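Local structure of PrgZ (Enterococcus faecalis, 4FAJ) at residues A[303-308]-A[536-541]; A[147-150]-A[155-158]; A[396-401]-A[436-441]; A[199-204]-A[471-476]. The protein binds peptide pheromones at the outside of the cell as a membrane-anchored substrate-binding protein, and probably takes part in peptide uptake. All coordinates share one frame; numbering follows the deposited sequence. Where two conformers were deposited one is given.

Interaction 1. Residues A[303-308]-A[536-541]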
loop_
_atom_site.group_PDB
_atom_site.type_symbol
_atom_site.label_atom_id
_atom_site.label_comp_id
_atom_site.label_asym_id
_atom_site.label_seq_id
_atom_site.Cartn_x
_atom_site.Cartn_y
_atom_site.Cartn_z
ATOM N N LYS A 303 -3.197 25.172 4.492
ATOM C CA LYS A 303 -2.783 26.569 4.296
ATOM C C LYS A 303 -2.825 27.373 5.605
ATOM O O LYS A 303 -1.874 28.090 5.939
ATOM C CB LYS A 303 -3.671 27.236 3.236
ATOM C CG LYS A 303 -3.122 28.559 2.691
ATOM C CD LYS A 303 -3.807 28.944 1.393
ATOM C CE LYS A 303 -2.915 29.810 0.503
ATOM N NZ LYS A 303 -2.762 31.182 1.037
ATOM N N GLN A 304 -3.910 27.243 6.362
ATOM C CA GLN A 304 -4.048 28.006 7.604
ATOM C C GLN A 304 -3.178 27.485 8.767
ATOM O O GLN A 304 -2.764 28.273 9.621
ATOM C CB GLN A 304 -5.519 28.082 8.022
ATOM C CG GLN A 304 -6.400 28.844 7.037
ATOM C CD GLN A 304 -5.831 30.204 6.653
ATOM O OE1 GLN A 304 -5.032 30.788 7.382
ATOM N NE2 GLN A 304 -6.248 30.715 5.501
ATOM N N TYR A 305 -2.898 26.183 8.806
ATOM C CA TYR A 305 -2.113 25.593 9.921
ATOM C C TYR A 305 -0.625 25.336 9.621
ATOM O O TYR A 305 0.125 24.838 10.481
ATOM C CB TYR A 305 -2.793 24.310 10.418
ATOM C CG TYR A 305 -3.990 24.603 11.280
ATOM C CD1 TYR A 305 -5.256 24.721 10.732
ATOM C CD2 TYR A 305 -3.851 24.799 12.652
ATOM C CE1 TYR A 305 -6.361 25.020 11.531
ATOM C CE2 TYR A 305 -4.949 25.105 13.459
ATOM C CZ TYR A 305 -6.198 25.209 12.893
ATOM O OH TYR A 305 -7.289 25.503 13.687
ATOM N N LYS A 306 -0.215 25.712 8.410
ATOM C CA LYS A 306 1.138 25.496 7.889
ATOM C C LYS A 306 2.251 25.989 8.833
ATOM O O LYS A 306 3.308 25.358 8.946
ATOM C CB LYS A 306 1.261 26.216 6.531
ATOM C CG LYS A 306 2.296 25.646 5.601
ATOM C CD LYS A 306 2.002 26.033 4.145
ATOM C CE LYS A 306 1.128 24.987 3.432
ATOM N NZ LYS A 306 1.285 25.099 1.954
ATOM N N LYS A 307 2.013 27.112 9.502
ATOM C CA LYS A 307 3.022 27.720 10.372
ATOM C C LYS A 307 2.859 27.354 11.844
ATOM O O LYS A 307 3.542 27.918 12.696
ATOM C CB LYS A 307 3.002 29.252 10.220
ATOM C CG LYS A 307 3.771 29.778 9.022
ATOM C CD LYS A 307 3.063 29.480 7.711
ATOM C CE LYS A 307 3.534 30.418 6.596
ATOM N NZ LYS A 307 5.023 30.450 6.485
ATOM N N ASP A 308 1.959 26.424 12.151
ATOM C CA ASP A 308 1.735 26.011 13.532
ATOM C C ASP A 308 2.918 25.191 14.035
ATOM O O ASP A 308 3.530 24.437 13.278
ATOM C CB ASP A 308 0.448 25.188 13.637
ATOM C CG ASP A 308 -0.020 25.003 15.065
ATOM O OD1 ASP A 308 -0.948 25.716 15.468
ATOM O OD2 ASP A 308 0.524 24.141 15.782
ATOM N N ALA A 536 0.290 15.519 5.703
ATOM C CA ALA A 536 0.355 16.702 6.566
ATOM C C ALA A 536 -0.642 16.562 7.681
ATOM O O ALA A 536 -1.753 16.058 7.488
ATOM C CB ALA A 536 0.081 17.979 5.795
ATOM N N LYS A 537 -0.251 17.039 8.852
ATOM C CA LYS A 537 -1.067 16.854 10.041
ATOM C C LYS A 537 -0.617 17.732 11.180
ATOM O O LYS A 537 0.509 18.214 11.185
ATOM C CB LYS A 537 -0.999 15.388 10.492
ATOM C CG LYS A 537 0.367 14.933 10.979
ATOM C CD LYS A 537 0.364 13.435 11.197
ATOM C CE LYS A 537 1.630 12.932 11.837
ATOM N NZ LYS A 537 1.443 11.490 12.251
ATOM N N LEU A 538 -1.514 17.927 12.142
ATOM C CA LEU A 538 -1.161 18.443 13.444
ATOM C C LEU A 538 -0.935 17.248 14.346
ATOM O O LEU A 538 -1.636 16.251 14.230
ATOM C CB LEU A 538 -2.295 19.292 14.008
ATOM C CG LEU A 538 -2.692 20.509 13.177
ATOM C CD1 LEU A 538 -3.954 21.171 13.748
ATOM C CD2 LEU A 538 -1.521 21.494 13.100
ATOM N N GLU A 539 0.037 17.334 15.250
ATOM C CA GLU A 539 0.226 16.281 16.245
ATOM C C GLU A 539 0.614 16.896 17.577
ATOM O O GLU A 539 1.465 17.773 17.633
ATOM C CB GLU A 539 1.274 15.267 15.769
ATOM C CG GLU A 539 1.483 14.110 16.732
ATOM C CD GLU A 539 2.160 12.923 16.080
ATOM O OE1 GLU A 539 1.517 12.263 15.239
ATOM O OE2 GLU A 539 3.337 12.653 16.410
ATOM N N LYS A 540 -0.036 16.458 18.648
ATOM C CA LYS A 540 0.185 17.076 19.952
ATOM C C LYS A 540 1.647 16.856 20.338
ATOM O O LYS A 540 2.206 15.783 20.088
ATOM C CB LYS A 540 -0.758 16.499 21.014
ATOM C CG LYS A 540 -2.255 16.711 20.743
ATOM C CD LYS A 540 -2.707 18.134 21.025
ATOM C CE LYS A 540 -4.215 18.301 20.774
ATOM N NZ LYS A 540 -4.707 19.657 21.125
ATOM N N SER A 541 2.240 17.881 20.947
ATOM C CA SER A 541 3.650 17.876 21.358
ATOM C C SER A 541 3.975 16.742 22.323
ATOM O O SER A 541 5.080 16.201 22.297
ATOM C CB SER A 541 4.004 19.206 22.029
ATOM O OG SER A 541 3.637 20.309 21.220
#
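In Tyr-305 and Leu-538 alike, CG lies opposite the carbonyl carbon and next to the backbone N (chi1 -77° and -60°), and these torsions carry the phenol ring and the isobutyl group against each other at about a right angle. The two branches of the leucine share the work. Leu-538 CD1 rests 3.8 Å from Tyr-305 CD2 and makes a CH-pi contact with the ring, 4.2 Å from its centroid and 29° off the normal, hence displaced toward the CD2-CE2 rim. Leu-538 CD2 lies nearer the root of the aromatic side chain, 4.1 Å from Tyr-305 CB. The same methyl also reaches Asp-308 CB at 4.2 Å, because the type I turn from Tyr-305 to Asp-308 folds the chain back; Asp-308 N bonds to Tyr-305 O at 2.9 Å to close it. No hydrogen bond crosses the interface, and the polar ends find partners around it: Tyr-305 OH pairs with Asn-288, and Asp-308 OD2 accepts from Glu-310 N. This is plain hydrophobic packing of helix 299-305 and the turn against the sheet. One turn earlier on the helix, Tyr-301 binds zinc. Strand 528-539 pairs antiparallel with strands 294-297 and 311-324. Leu-297 of the former touches both Tyr-305 and Leu-538, while helix 280-288 adds Ile-284 against the tyrosine and Tyr-287 against the leucine.

Interaction 2. Residues A[147-150]-A[155-158]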
loop_
_atom_site.group_PDB
_atom_site.type_symbol
_atom_site.label_atom_id
_atom_site.label_comp_id
_atom_site.label_asym_id
_atom_site.label_seq_id
_atom_site.Cartn_x
_atom_site.Cartn_y
_atom_site.Cartn_z
ATOM N N GLN A 147 2.437 -20.998 2.867
ATOM C CA GLN A 147 1.732 -21.937 1.995
ATOM C C GLN A 147 0.301 -21.448 1.737
ATOM O O GLN A 147 -0.226 -21.540 0.623
ATOM C CB GLN A 147 1.727 -23.350 2.591
ATOM C CG GLN A 147 3.023 -24.116 2.363
ATOM C CD GLN A 147 2.997 -25.551 2.878
ATOM O OE1 GLN A 147 4.049 -26.191 3.012
ATOM N NE2 GLN A 147 1.808 -26.065 3.154
ATOM N N ARG A 148 -0.308 -20.898 2.774
ATOM C CA ARG A 148 -1.672 -20.407 2.710
ATOM C C ARG A 148 -1.811 -19.189 1.777
ATOM O O ARG A 148 -2.818 -19.050 1.087
ATOM C CB ARG A 148 -2.107 -20.078 4.139
ATOM C CG ARG A 148 -3.496 -19.600 4.332
ATOM C CD ARG A 148 -3.721 -19.429 5.813
ATOM N NE ARG A 148 -4.970 -18.753 6.069
ATOM C CZ ARG A 148 -5.101 -17.477 6.409
ATOM N NH1 ARG A 148 -4.043 -16.685 6.582
ATOM N NH2 ARG A 148 -6.317 -17.004 6.614
ATOM N N VAL A 149 -0.800 -18.319 1.746
ATOM C CA VAL A 149 -0.825 -17.158 0.851
ATOM C C VAL A 149 -0.753 -17.574 -0.625
ATOM O O VAL A 149 -1.488 -17.040 -1.453
ATOM C CB VAL A 149 0.323 -16.153 1.153
ATOM C CG1 VAL A 149 0.313 -15.006 0.146
ATOM C CG2 VAL A 149 0.193 -15.611 2.565
ATOM N N VAL A 150 0.116 -18.524 -0.952
ATOM C CA VAL A 150 0.283 -18.949 -2.357
ATOM C C VAL A 150 -0.779 -19.954 -2.846
ATOM O O VAL A 150 -0.971 -20.115 -4.048
ATOM C CB VAL A 150 1.672 -19.542 -2.622
ATOM C CG1 VAL A 150 2.740 -18.471 -2.446
ATOM C CG2 VAL A 150 1.928 -20.743 -1.723
ATOM N N VAL A 155 -6.984 -17.234 -2.784
ATOM C CA VAL A 155 -7.197 -16.064 -3.637
ATOM C C VAL A 155 -6.600 -14.799 -3.008
ATOM O O VAL A 155 -7.235 -13.740 -2.942
ATOM C CB VAL A 155 -8.703 -15.855 -3.954
ATOM C CG1 VAL A 155 -8.867 -14.898 -5.126
ATOM C CG2 VAL A 155 -9.373 -17.187 -4.265
ATOM N N SER A 156 -5.360 -14.915 -2.544
ATOM C CA SER A 156 -4.714 -13.810 -1.853
ATOM C C SER A 156 -4.310 -12.724 -2.829
ATOM O O SER A 156 -3.654 -13.009 -3.830
ATOM C CB SER A 156 -3.467 -14.290 -1.107
ATOM O OG SER A 156 -2.764 -13.201 -0.556
ATOM N N PRO A 157 -4.661 -11.462 -2.521
ATOM C CA PRO A 157 -4.148 -10.365 -3.319
ATOM C C PRO A 157 -2.639 -10.149 -3.139
ATOM O O PRO A 157 -2.064 -9.307 -3.836
ATOM C CB PRO A 157 -4.907 -9.157 -2.770
ATOM C CG PRO A 157 -5.138 -9.497 -1.348
ATOM C CD PRO A 157 -5.364 -10.982 -1.320
ATOM N N ASN A 158 -2.014 -10.872 -2.201
ATOM C CA ASN A 158 -0.591 -10.688 -1.911
ATOM C C ASN A 158 0.334 -11.739 -2.545
ATOM O O ASN A 158 1.530 -11.771 -2.242
ATOM C CB ASN A 158 -0.361 -10.649 -0.391
ATOM C CG ASN A 158 -0.969 -9.421 0.266
ATOM O OD1 ASN A 158 -0.793 -8.284 -0.209
ATOM N ND2 ASN A 158 -1.677 -9.636 1.372
#
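Ser-156 OG is gripped from two directions: it accepts from Asn-158 N at 2.9 Å with an N-H...O angle of 155°, and it gives its own proton to the carbonyl O of Ala-76. The first bond closes an ST turn; together the two bonds fix the rotation of the hydroxyl group and lay the serine side chain against the end of the preceding helix. There it meets Val-149. Ser-156 CB lies 3.4 Å from Val-149 O, and the hydroxyl oxygen Ser-156 OG is 3.6 Å from Val-149 CG1. That methyl extends away from the valine's own backbone N (chi1 176°), the orientation that takes it out to the turn, where it also comes within 4.4 Å of Asn-158 CB. The contact thus sets one methyl and one carbonyl of the helix against the turn, with no hydrogen bond between the two segments; the buried Ser-156 OG and Asn-158 ND2 both have partners. Asn-158 ND2 bonds to Ala-78 O, with a weak second bond to Ala-76 O. Only four residues separate the segments, and Thr-154 among them bonds through OG1 to Arg-148 O. The contact folds the loop that follows helix 139-150 back onto the helix's last turn. Phe-162, further along the same loop, packs on Val-149 and Val-150, while residues 76 and 78 belong to the connection between strand 61-66 and helix 81-90, to which the serine and asparagine tie this loop.

Interaction 3. Residues A[396-401]-A[436-441]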
loop_
_atom_site.group_PDB
_atom_site.type_symbol
_atom_site.label_atom_id
_atom_site.label_comp_id
_atom_site.label_asym_id
_atom_site.label_seq_id
_atom_site.Cartn_x
_atom_site.Cartn_y
_atom_site.Cartn_z
ATOM N N GLU A 396 -5.564 17.764 -28.980
ATOM C CA GLU A 396 -5.244 17.133 -30.243
ATOM C C GLU A 396 -5.318 15.610 -30.233
ATOM O O GLU A 396 -5.744 15.013 -31.222
ATOM C CB GLU A 396 -3.876 17.596 -30.720
ATOM C CG GLU A 396 -3.873 19.088 -31.030
ATOM C CD GLU A 396 -2.884 19.459 -32.093
ATOM O OE1 GLU A 396 -1.988 18.642 -32.387
ATOM O OE2 GLU A 396 -3.010 20.571 -32.639
ATOM N N TYR A 397 -4.905 14.971 -29.141
ATOM C CA TYR A 397 -5.054 13.521 -29.029
ATOM C C TYR A 397 -6.542 13.138 -28.976
ATOM O O TYR A 397 -6.945 12.105 -29.511
ATOM C CB TYR A 397 -4.325 12.971 -27.798
ATOM C CG TYR A 397 -2.881 12.592 -28.070
ATOM C CD1 TYR A 397 -2.568 11.454 -28.806
ATOM C CD2 TYR A 397 -1.837 13.363 -27.587
ATOM C CE1 TYR A 397 -1.252 11.089 -29.050
ATOM C CE2 TYR A 397 -0.508 13.008 -27.822
ATOM C CZ TYR A 397 -0.222 11.880 -28.550
ATOM O OH TYR A 397 1.093 11.546 -28.772
ATOM N N TRP A 398 -7.338 13.985 -28.337
ATOM C CA TRP A 398 -8.781 13.776 -28.260
ATOM C C TRP A 398 -9.418 13.879 -29.651
ATOM O O TRP A 398 -10.220 13.032 -30.019
ATOM C CB TRP A 398 -9.407 14.776 -27.285
ATOM C CG TRP A 398 -10.896 14.665 -27.129
ATOM C CD1 TRP A 398 -11.821 15.630 -27.418
ATOM C CD2 TRP A 398 -11.635 13.535 -26.642
ATOM N NE1 TRP A 398 -13.085 15.171 -27.139
ATOM C CE2 TRP A 398 -13.004 13.889 -26.668
ATOM C CE3 TRP A 398 -11.277 12.262 -26.191
ATOM C CZ2 TRP A 398 -14.016 13.012 -26.257
ATOM C CZ3 TRP A 398 -12.288 11.385 -25.779
ATOM C CH2 TRP A 398 -13.639 11.769 -25.817
ATOM N N ASP A 399 -9.050 14.902 -30.419
ATOM C CA ASP A 399 -9.557 15.061 -31.787
ATOM C C ASP A 399 -9.174 13.867 -32.664
ATOM O O ASP A 399 -9.970 13.405 -33.481
ATOM C CB ASP A 399 -9.062 16.373 -32.421
ATOM C CG ASP A 399 -9.755 17.606 -31.849
ATOM O OD1 ASP A 399 -10.857 17.477 -31.260
ATOM O OD2 ASP A 399 -9.207 18.722 -31.987
ATOM N N LYS A 400 -7.958 13.359 -32.477
ATOM C CA LYS A 400 -7.508 12.164 -33.175
ATOM C C LYS A 400 -8.362 10.947 -32.774
ATOM O O LYS A 400 -8.789 10.177 -33.627
ATOM C CB LYS A 400 -6.017 11.922 -32.880
ATOM C CG LYS A 400 -5.377 10.775 -33.640
ATOM C CD LYS A 400 -3.909 10.589 -33.220
ATOM C CE LYS A 400 -2.928 11.391 -34.053
ATOM N NZ LYS A 400 -2.138 10.489 -34.946
ATOM N N ALA A 401 -8.633 10.801 -31.480
ATOM C CA ALA A 401 -9.442 9.684 -30.980
ATOM C C ALA A 401 -10.869 9.687 -31.526
ATOM O O ALA A 401 -11.406 8.636 -31.869
ATOM C CB ALA A 401 -9.472 9.687 -29.463
ATOM N N ASP A 436 -12.650 19.999 -19.533
ATOM C CA ASP A 436 -12.123 21.222 -20.157
ATOM C C ASP A 436 -11.230 20.988 -21.383
ATOM O O ASP A 436 -11.141 21.862 -22.252
ATOM C CB ASP A 436 -11.343 22.062 -19.136
ATOM C CG ASP A 436 -11.049 23.479 -19.641
ATOM O OD1 ASP A 436 -11.985 24.149 -20.140
ATOM O OD2 ASP A 436 -9.881 23.927 -19.541
ATOM N N SER A 437 -10.548 19.847 -21.439
ATOM C CA SER A 437 -9.631 19.545 -22.546
ATOM C C SER A 437 -10.144 18.505 -23.535
ATOM O O SER A 437 -9.647 18.432 -24.662
ATOM C CB SER A 437 -8.280 19.073 -22.004
ATOM O OG SER A 437 -7.555 20.150 -21.455
ATOM N N LEU A 438 -11.104 17.687 -23.115
ATOM C CA LEU A 438 -11.691 16.681 -23.983
ATOM C C LEU A 438 -13.120 17.117 -24.273
ATOM O O LEU A 438 -14.066 16.664 -23.619
ATOM C CB LEU A 438 -11.651 15.296 -23.341
ATOM C CG LEU A 438 -10.276 14.613 -23.292
ATOM C CD1 LEU A 438 -9.275 15.426 -22.491
ATOM C CD2 LEU A 438 -10.397 13.215 -22.703
ATOM N N GLU A 439 -13.260 18.010 -25.252
ATOM C CA GLU A 439 -14.548 18.648 -25.530
ATOM C C GLU A 439 -15.586 17.569 -25.806
ATOM O O GLU A 439 -15.359 16.671 -26.610
ATOM C CB GLU A 439 -14.451 19.621 -26.718
ATOM C CG GLU A 439 -15.404 20.825 -26.653
ATOM C CD GLU A 439 -16.682 20.663 -27.471
ATOM O OE1 GLU A 439 -17.034 19.516 -27.840
ATOM O OE2 GLU A 439 -17.339 21.698 -27.753
ATOM N N GLY A 440 -16.712 17.652 -25.109
ATOM C CA GLY A 440 -17.813 16.730 -25.325
ATOM C C GLY A 440 -17.820 15.552 -24.377
ATOM O O GLY A 440 -18.854 14.911 -24.213
ATOM N N LEU A 441 -16.681 15.255 -23.751
ATOM C CA LEU A 441 -16.613 14.156 -22.795
ATOM C C LEU A 441 -17.299 14.554 -21.494
ATOM O O LEU A 441 -16.997 15.606 -20.926
ATOM C CB LEU A 441 -15.162 13.786 -22.497
ATOM C CG LEU A 441 -14.939 12.648 -21.491
ATOM C CD1 LEU A 441 -15.292 11.295 -22.108
ATOM C CD2 LEU A 441 -13.499 12.659 -21.003
#
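Trp-398 makes the one hydrogen bond of the contact: its NE1 donates to the backbone O of Glu-439 at 2.8 Å with an N-H...O angle of 152°. The acceptor lies at the indole edge, 18° out of the ring plane, and the bond satisfies the nitrogen of a buried side chain. The helix hands the indole across because CG extends away from the backbone N of Trp-398. Its partner segment is the exit from helix 421-437. Leu-438 is the first residue to leave helical angles, and a type II turn from Leu-438 to Leu-441, with Gly-440 at its third position, leads into strand 442-448. Strands 412-418 and 442-448 pair in parallel, so helix 421-437 is the crossover of a beta-alpha-beta unit, and helix 391-402 packs beside its end. Apolar contacts complete the fit. Leu-438 CB stands over one face of the indole in a CH-pi contact, 3.8 Å from the centroid of the Trp-398 five-membered ring and 10° off the normal. Farther along that side, Leu-438 CD2 reaches Trp-398 CE3 at 3.7 Å. Leu-441 CB approaches the six-membered ring obliquely, 4.0 Å from Trp-398 CZ2.

Interaction 4. Residues A[199-204]-A[471-476]; sequences TPYFTD and ADYADP
The peptide-binding cleft borders this contact: Asp-472 OD1, beside Tyr-473, hydrogen-bonds to the backbone of the bound peptide, while Tyr-473 itself turns to meet Tyr-201. The two rings lie nearly parallel (planes at 21°) but slid apart, centroids 4.8 Å away from each other, and thus hardly overlap. Tyr-473 CE2 comes down over one face of the Tyr-201 ring, 3.4 Å from Tyr-201 CD2. The opposite face is occupied by Thr-199, whose CG2 stands 3.5 Å above the plane. In both tyrosines CG sits between the backbone N and the carbonyl carbon (chi1 53° and 50°), the crowded position, which brings the two rings together. Solute-binding proteins of this family close two lobes on their ligand. Residues 471-476 follow strand 464-470 of the large mixed sheet, whereas helix 202-205 follows the antiparallel sheet containing strand 190-194, so the tyrosine pair probably bridges the lobes. Near the backbone of Tyr-473, Asp-204 CB packs on Tyr-473 CB at 3.8 Å. A water accepts from Ala-474 N at 2.6 Å and donates weakly to Asp-204 OD1 at 3.2 Å, linking the segments where no direct hydrogen bond does. Asp-475 OD2 approaches Tyr-201 CD1 at 4.1 Å, obliquely to the ring; Asp-475 OD1 caps Ile-477 N at the start of helix 477-480 and forms a salt bridge with Arg-510.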
loop_
_atom_site.group_PDB
_atom_site.type_symbol
_atom_site.label_atom_id
_atom_site.label_comp_id
_atom_site.label_asym_id
_atom_site.label_seq_id
_atom_site.Cartn_x
_atom_site.Cartn_y
_atom_site.Cartn_z
ATOM N N THR A 199 18.161 -12.197 -4.565
ATOM C CA THR A 199 17.145 -11.171 -4.495
ATOM C C THR A 199 17.514 -10.217 -3.353
ATOM O O THR A 199 17.210 -10.496 -2.188
ATOM C CB THR A 199 15.742 -11.793 -4.273
ATOM O OG1 THR A 199 15.505 -12.853 -5.226
ATOM C CG2 THR A 199 14.674 -10.738 -4.401
ATOM N N PRO A 200 18.162 -9.084 -3.686
ATOM C CA PRO A 200 18.685 -8.152 -2.680
ATOM C C PRO A 200 17.676 -7.621 -1.674
ATOM O O PRO A 200 18.057 -7.348 -0.534
ATOM C CB PRO A 200 19.235 -6.997 -3.522
ATOM C CG PRO A 200 19.546 -7.598 -4.815
ATOM C CD PRO A 200 18.528 -8.660 -5.048
ATOM N N TYR A 201 16.420 -7.465 -2.092
ATOM C CA TYR A 201 15.360 -6.953 -1.225
ATOM C C TYR A 201 14.558 -8.041 -0.480
ATOM O O TYR A 201 13.539 -7.727 0.157
ATOM C CB TYR A 201 14.402 -6.031 -2.017
ATOM C CG TYR A 201 13.841 -6.670 -3.276
ATOM C CD1 TYR A 201 14.425 -6.434 -4.520
ATOM C CD2 TYR A 201 12.755 -7.528 -3.211
ATOM C CE1 TYR A 201 13.929 -7.031 -5.668
ATOM C CE2 TYR A 201 12.257 -8.125 -4.334
ATOM C CZ TYR A 201 12.846 -7.880 -5.563
ATOM O OH TYR A 201 12.333 -8.479 -6.675
ATOM N N PHE A 202 15.008 -9.293 -0.505
ATOM C CA PHE A 202 14.207 -10.371 0.093
ATOM C C PHE A 202 13.998 -10.200 1.601
ATOM O O PHE A 202 12.907 -10.439 2.102
ATOM C CB PHE A 202 14.759 -11.770 -0.220
ATOM C CG PHE A 202 13.833 -12.876 0.220
ATOM C CD1 PHE A 202 14.166 -13.705 1.281
ATOM C CD2 PHE A 202 12.599 -13.044 -0.398
ATOM C CE1 PHE A 202 13.302 -14.717 1.707
ATOM C CE2 PHE A 202 11.715 -14.039 0.031
ATOM C CZ PHE A 202 12.072 -14.878 1.090
ATOM N N THR A 203 15.028 -9.774 2.329
ATOM C CA THR A 203 14.853 -9.483 3.757
ATOM C C THR A 203 13.805 -8.379 3.965
ATOM O O THR A 203 13.017 -8.432 4.905
ATOM C CB THR A 203 16.190 -9.131 4.402
ATOM O OG1 THR A 203 17.126 -10.181 4.114
ATOM C CG2 THR A 203 16.051 -8.968 5.893
ATOM N N ASP A 204 13.746 -7.413 3.046
ATOM C CA ASP A 204 12.694 -6.395 3.095
ATOM C C ASP A 204 11.301 -7.002 2.969
ATOM O O ASP A 204 10.390 -6.598 3.688
ATOM C CB ASP A 204 12.889 -5.318 2.026
ATOM C CG ASP A 204 14.261 -4.656 2.106
ATOM O OD1 ASP A 204 14.477 -3.809 2.991
ATOM O OD2 ASP A 204 15.129 -5.010 1.308
ATOM N N ALA A 471 4.746 2.108 -1.884
ATOM C CA ALA A 471 5.769 1.076 -1.962
ATOM C C ALA A 471 5.777 0.285 -0.667
ATOM O O ALA A 471 5.637 0.864 0.403
ATOM C CB ALA A 471 7.140 1.681 -2.180
ATOM N N ASP A 472 5.930 -1.028 -0.786
ATOM C CA ASP A 472 6.076 -1.910 0.368
ATOM C C ASP A 472 7.552 -2.011 0.756
ATOM O O ASP A 472 7.868 -2.279 1.910
ATOM C CB ASP A 472 5.527 -3.312 0.052
ATOM C CG ASP A 472 4.027 -3.338 -0.138
ATOM O OD1 ASP A 472 3.294 -2.614 0.586
ATOM O OD2 ASP A 472 3.572 -4.093 -1.030
ATOM N N TYR A 473 8.445 -1.817 -0.216
ATOM C CA TYR A 473 9.902 -1.808 0.013
ATOM C C TYR A 473 10.597 -0.861 -0.992
ATOM O O TYR A 473 10.002 -0.506 -2.013
ATOM C CB TYR A 473 10.486 -3.232 -0.065
ATOM C CG TYR A 473 10.090 -4.019 -1.304
ATOM C CD1 TYR A 473 8.840 -4.634 -1.400
ATOM C CD2 TYR A 473 10.965 -4.143 -2.378
ATOM C CE1 TYR A 473 8.474 -5.333 -2.539
ATOM C CE2 TYR A 473 10.615 -4.867 -3.517
ATOM C CZ TYR A 473 9.381 -5.453 -3.596
ATOM O OH TYR A 473 9.038 -6.146 -4.747
ATOM N N ALA A 474 11.832 -0.445 -0.699
ATOM C CA ALA A 474 12.513 0.618 -1.476
ATOM C C ALA A 474 13.161 0.132 -2.773
ATOM O O ALA A 474 14.378 0.209 -2.935
ATOM C CB ALA A 474 13.570 1.338 -0.608
ATOM N N ASP A 475 12.353 -0.385 -3.687
ATOM C CA ASP A 475 12.834 -0.784 -4.996
ATOM C C ASP A 475 11.727 -0.465 -6.000
ATOM O O ASP A 475 10.538 -0.650 -5.694
ATOM C CB ASP A 475 13.205 -2.275 -5.022
ATOM C CG ASP A 475 13.898 -2.682 -6.302
ATOM O OD1 ASP A 475 13.209 -2.848 -7.325
ATOM O OD2 ASP A 475 15.148 -2.839 -6.298
ATOM N N PRO A 476 12.102 0.023 -7.195
ATOM C CA PRO A 476 11.091 0.366 -8.198
ATOM C C PRO A 476 10.114 -0.777 -8.515
ATOM O O PRO A 476 8.951 -0.512 -8.871
ATOM C CB PRO A 476 11.911 0.730 -9.440
ATOM C CG PRO A 476 13.262 1.008 -8.976
ATOM C CD PRO A 476 13.471 0.366 -7.632
HETATM O O HOH W 1 13.111 -1.299 1.446
HETATM O O HOH W 2 10.228 -3.296 3.802
#

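How the interactions relate
The four contacts are separate and none touches another. Interactions 2 and 4 are the nearest pair, with centres about 19 Å and nearest atoms about 6 Å apart, and interaction 4 is the one beside the bound peptide, through Asp-472. Interaction 1 lies on the other side of the chain's centre from interaction 2, centres about 40 Å apart; the side chain of Tyr-305 is about 11 Å from a bound zinc ion. Interaction 3 is peripheral, about 33 Å from the centre of the chain and about 40 Å, centre to centre, from interaction 4. In sequence, interactions 1 and 4 interleave, while both segments of interaction 3 fall between those of each.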